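Local coordinates for phosphoinositide 3-kinase adapter protein 1 (Homo sapiens, PDB 5FOR), which links B-cell receptor and Toll-like receptor signalling to phosphoinositide 3-kinase by offering a docking site for the kinase's regulatory subunit, at residues Q22-Q25 with T26-L29. Residues are numbered along the deposited sequence; the frame is centred on the assembly and turned at random.
With I3C (5-amino-2,4,6-triiodobenzene-1,3-dicarboxylic acid), chain C.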
ATOM      1  N   GLN A  22       8.240  -2.379  -8.256  1.00 39.75           N
ATOM      2  CA  GLN A  22       8.241  -2.575  -9.699  1.00 48.18           C
ATOM      3  C   GLN A  22       7.873  -4.052  -9.861  1.00 44.03           C
ATOM      4  O   GLN A  22       7.188  -4.426 -10.805  1.00 48.98           O
ATOM      5  CB  GLN A  22       9.567  -2.335 -10.425  1.00 55.73           C
ATOM      6  CG  GLN A  22      10.766  -1.882  -9.696  1.00 91.74           C
ATOM      7  CD  GLN A  22      11.715  -1.059 -10.554  1.00112.80           C
ATOM      8  OE1 GLN A  22      12.956  -1.043 -10.310  1.00120.80           O
ATOM      9  NE2 GLN A  22      11.107  -0.102 -11.284  1.00119.33           N
ATOM     10  N   TYR A  23       8.335  -4.889  -8.923  1.00 43.05           N
ATOM     11  CA  TYR A  23       8.001  -6.315  -8.943  1.00 38.65           C
ATOM     12  C   TYR A  23       6.495  -6.544  -8.981  1.00 42.49           C
ATOM     13  O   TYR A  23       6.018  -7.340  -9.789  1.00 42.52           O
ATOM     14  CB  TYR A  23       8.578  -7.081  -7.741  1.00 41.47           C
ATOM     15  CG  TYR A  23       8.043  -8.510  -7.693  1.00 46.94           C
ATOM     16  CD1 TYR A  23       8.400  -9.431  -8.664  1.00 50.22           C
ATOM     17  CD2 TYR A  23       7.134  -8.921  -6.720  1.00 47.32           C
ATOM     18  CE1 TYR A  23       7.885 -10.732  -8.670  1.00 55.68           C
ATOM     19  CE2 TYR A  23       6.616 -10.229  -6.722  1.00 39.83           C
ATOM     20  CZ  TYR A  23       6.997 -11.127  -7.703  1.00 53.19           C
ATOM     21  OH  TYR A  23       6.504 -12.427  -7.735  1.00 60.13           O
ATOM     22  N   LEU A  24       5.752  -5.868  -8.100  1.00 40.30           N
ATOM     23  CA  LEU A  24       4.298  -6.089  -8.015  1.00 40.20           C
ATOM     24  C   LEU A  24       3.554  -5.527  -9.200  1.00 39.67           C
ATOM     25  O   LEU A  24       2.565  -6.097  -9.609  1.00 44.12           O
ATOM     26  CB  LEU A  24       3.693  -5.507  -6.741  1.00 38.93           C
ATOM     27  CG  LEU A  24       4.267  -6.110  -5.461  1.00 49.18           C
ATOM     28  CD1 LEU A  24       3.887  -5.237  -4.266  1.00 44.92           C
ATOM     29  CD2 LEU A  24       3.852  -7.574  -5.284  1.00 35.75           C
ATOM     30  N   GLN A  25       4.028  -4.404  -9.726  1.00 49.24           N
ATOM     31  CA  GLN A  25       3.471  -3.843 -10.938  1.00 50.09           C
ATOM     32  C   GLN A  25       3.499  -4.895 -12.039  1.00 56.78           C
ATOM     33  O   GLN A  25       2.462  -5.200 -12.612  1.00 62.81           O
ATOM     34  CB  GLN A  25       4.252  -2.620 -11.396  1.00 53.96           C
ATOM     35  CG  GLN A  25       3.782  -1.295 -10.899  1.00 61.35           C
ATOM     36  CD  GLN A  25       4.734  -0.184 -11.326  1.00 67.23           C
ATOM     37  OE1 GLN A  25       5.893  -0.133 -10.882  1.00 73.67           O
ATOM     38  NE2 GLN A  25       4.262   0.696 -12.206  1.00 47.96           N
ATOM     39  N   THR A  26       4.681  -5.455 -12.321  1.00 53.12           N
ATOM     40  CA  THR A  26       4.822  -6.420 -13.415  1.00 51.06           C
ATOM     41  C   THR A  26       4.007  -7.668 -13.128  1.00 51.85           C
ATOM     42  O   THR A  26       3.437  -8.260 -14.028  1.00 50.64           O
ATOM     43  CB  THR A  26       6.283  -6.863 -13.674  1.00 52.11           C
ATOM     44  OG1 THR A  26       6.660  -7.864 -12.718  1.00 75.49           O
ATOM     45  CG2 THR A  26       7.235  -5.693 -13.598  1.00 45.13           C
ATOM     46  N   LEU A  27       3.952  -8.074 -11.873  1.00 42.27           N
ATOM     47  CA  LEU A  27       3.161  -9.238 -11.548  1.00 49.29           C
ATOM     48  C   LEU A  27       1.662  -8.979 -11.774  1.00 54.01           C
ATOM     49  O   LEU A  27       0.952  -9.830 -12.310  1.00 54.67           O
ATOM     50  CB  LEU A  27       3.422  -9.662 -10.109  1.00 43.24           C
ATOM     51  CG  LEU A  27       2.417 -10.655  -9.565  1.00 50.35           C
ATOM     52  CD1 LEU A  27       2.721 -12.015 -10.232  1.00 40.48           C
ATOM     53  CD2 LEU A  27       2.565 -10.751  -8.038  1.00 38.39           C
ATOM     54  N   PHE A  28       1.194  -7.800 -11.362  1.00 50.91           N
ATOM     55  CA  PHE A  28      -0.225  -7.464 -11.433  1.00 52.08           C
ATOM     56  C   PHE A  28      -0.689  -7.284 -12.872  1.00 56.00           C
ATOM     57  O   PHE A  28      -1.823  -7.571 -13.183  1.00 64.80           O
ATOM     58  CB  PHE A  28      -0.540  -6.194 -10.630  1.00 51.47           C
ATOM     59  CG  PHE A  28      -0.468  -6.391  -9.153  1.00 51.95           C
ATOM     60  CD1 PHE A  28      -0.500  -7.673  -8.615  1.00 55.53           C
ATOM     61  CD2 PHE A  28      -0.342  -5.301  -8.297  1.00 47.40           C
ATOM     62  CE1 PHE A  28      -0.402  -7.876  -7.235  1.00 53.62           C
ATOM     63  CE2 PHE A  28      -0.250  -5.486  -6.925  1.00 45.44           C
ATOM     64  CZ  PHE A  28      -0.282  -6.779  -6.392  1.00 42.37           C
ATOM     65  N   LEU A  29       0.199  -6.802 -13.731  1.00 48.59           N
ATOM     66  CA  LEU A  29      -0.087  -6.643 -15.127  1.00 55.19           C
ATOM     67  C   LEU A  29       0.015  -7.949 -15.891  1.00 64.31           C
ATOM     68  O   LEU A  29      -0.462  -8.056 -17.022  1.00 77.67           O
ATOM     69  CB  LEU A  29       0.860  -5.614 -15.730  1.00 63.43           C
ATOM     70  CG  LEU A  29       0.721  -4.224 -15.132  1.00 72.51           C
ATOM     71  CD1 LEU A  29       1.815  -3.340 -15.682  1.00 69.81           C
ATOM     72  CD2 LEU A  29      -0.694  -3.647 -15.397  1.00 67.32           C
TER
HETATM   73  I3  I3C C1141      -5.230 -16.487 -13.158  0.55130.06           I
HETATM   74  I2  I3C C1141       0.142 -14.980 -15.820  0.55108.48           I
HETATM   75  I1  I3C C1141       0.043 -14.830  -9.930  0.55119.23           I
HETATM   76  O8  I3C C1141      -4.577 -15.290 -10.246  0.55 85.94           O
HETATM   77  O9  I3C C1141      -2.938 -16.498  -9.441  0.55 65.23           O
HETATM   78  C10 I3C C1141       0.974 -14.652 -12.766  0.55 62.08           C
HETATM   79  N13 I3C C1141      -3.008 -15.898 -15.642  0.55 29.96           N
HETATM   80  C1  I3C C1141      -2.625 -15.638 -11.644  0.55 60.57           C
HETATM   81  C6  I3C C1141      -3.244 -15.874 -12.998  0.55 48.49           C
HETATM   82  C5  I3C C1141      -2.465 -15.691 -14.263  0.55 49.31           C
HETATM   83  C4  I3C C1141      -1.061 -15.284 -14.154  0.55 66.32           C
HETATM   84  C3  I3C C1141      -0.457 -15.042 -12.842  0.55 68.43           C
HETATM   85  C2  I3C C1141      -1.188 -15.224 -11.588  0.55 68.01           C
HETATM   86  C7  I3C C1141      -3.432 -15.827 -10.375  0.55 71.70           C
HETATM   87  O11 I3C C1141       1.794 -15.565 -12.534  0.55 73.28           O
HETATM   88  O12 I3C C1141       1.304 -13.463 -12.921  0.55 61.51           O
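Gln22, Tyr23, Leu24 and Gln25 each give their carbonyl oxygen to the backbone N-H four residues on, at Thr26, Leu27, Phe28 and Leu29, the regular alpha-helical pattern. These two turns belong to helix 18-30 of the TIR domain, which follows strand 9-13, a strand inside the parallel five-stranded sheet. Thr26 adds a side-chain bond. Its OG1 donates to Tyr23 O at 3.0 Å; a chi1 of 80° turns the hydroxyl back toward the preceding turn, within reach of that carbonyl. Tyr23 O thus accepts two bonds, and both Leu27 N and Thr26 OG1 come in from the same face of its carbonyl plane.

On the buried side, Phe28 lies back against Leu24. Its CE2 is 3.9 Å from Leu24 CB, and Leu24 O stands 3.0 Å above one face of the ring, off its centre. Val34, Ile39 and Val134 also touch this ring. With an alanine in place of Phe28, a gap is likely to open beside Leu24 CB, and Val134 of helix 127-134 would probably lose the ring it packs on.

Leu27 turns one methyl, CD2, toward both Tyr23 and Leu24. It reaches Tyr23 CE2 at 4.3 Å, meeting the ring obliquely, and Leu24 CD2 at 4.4 Å. Tyr130 and Val131 of helix 127-134 also touch Leu27, while Tyr23 rests on Pro127, so one face of helix 18-30 packs on that helix. The other methyl, CD1, lines the pocket of the bound triiodinated acid I3C. Leu27 CD1 comes within 3.4 Å of carboxylate atom O12 and 3.9 Å of iodine I1.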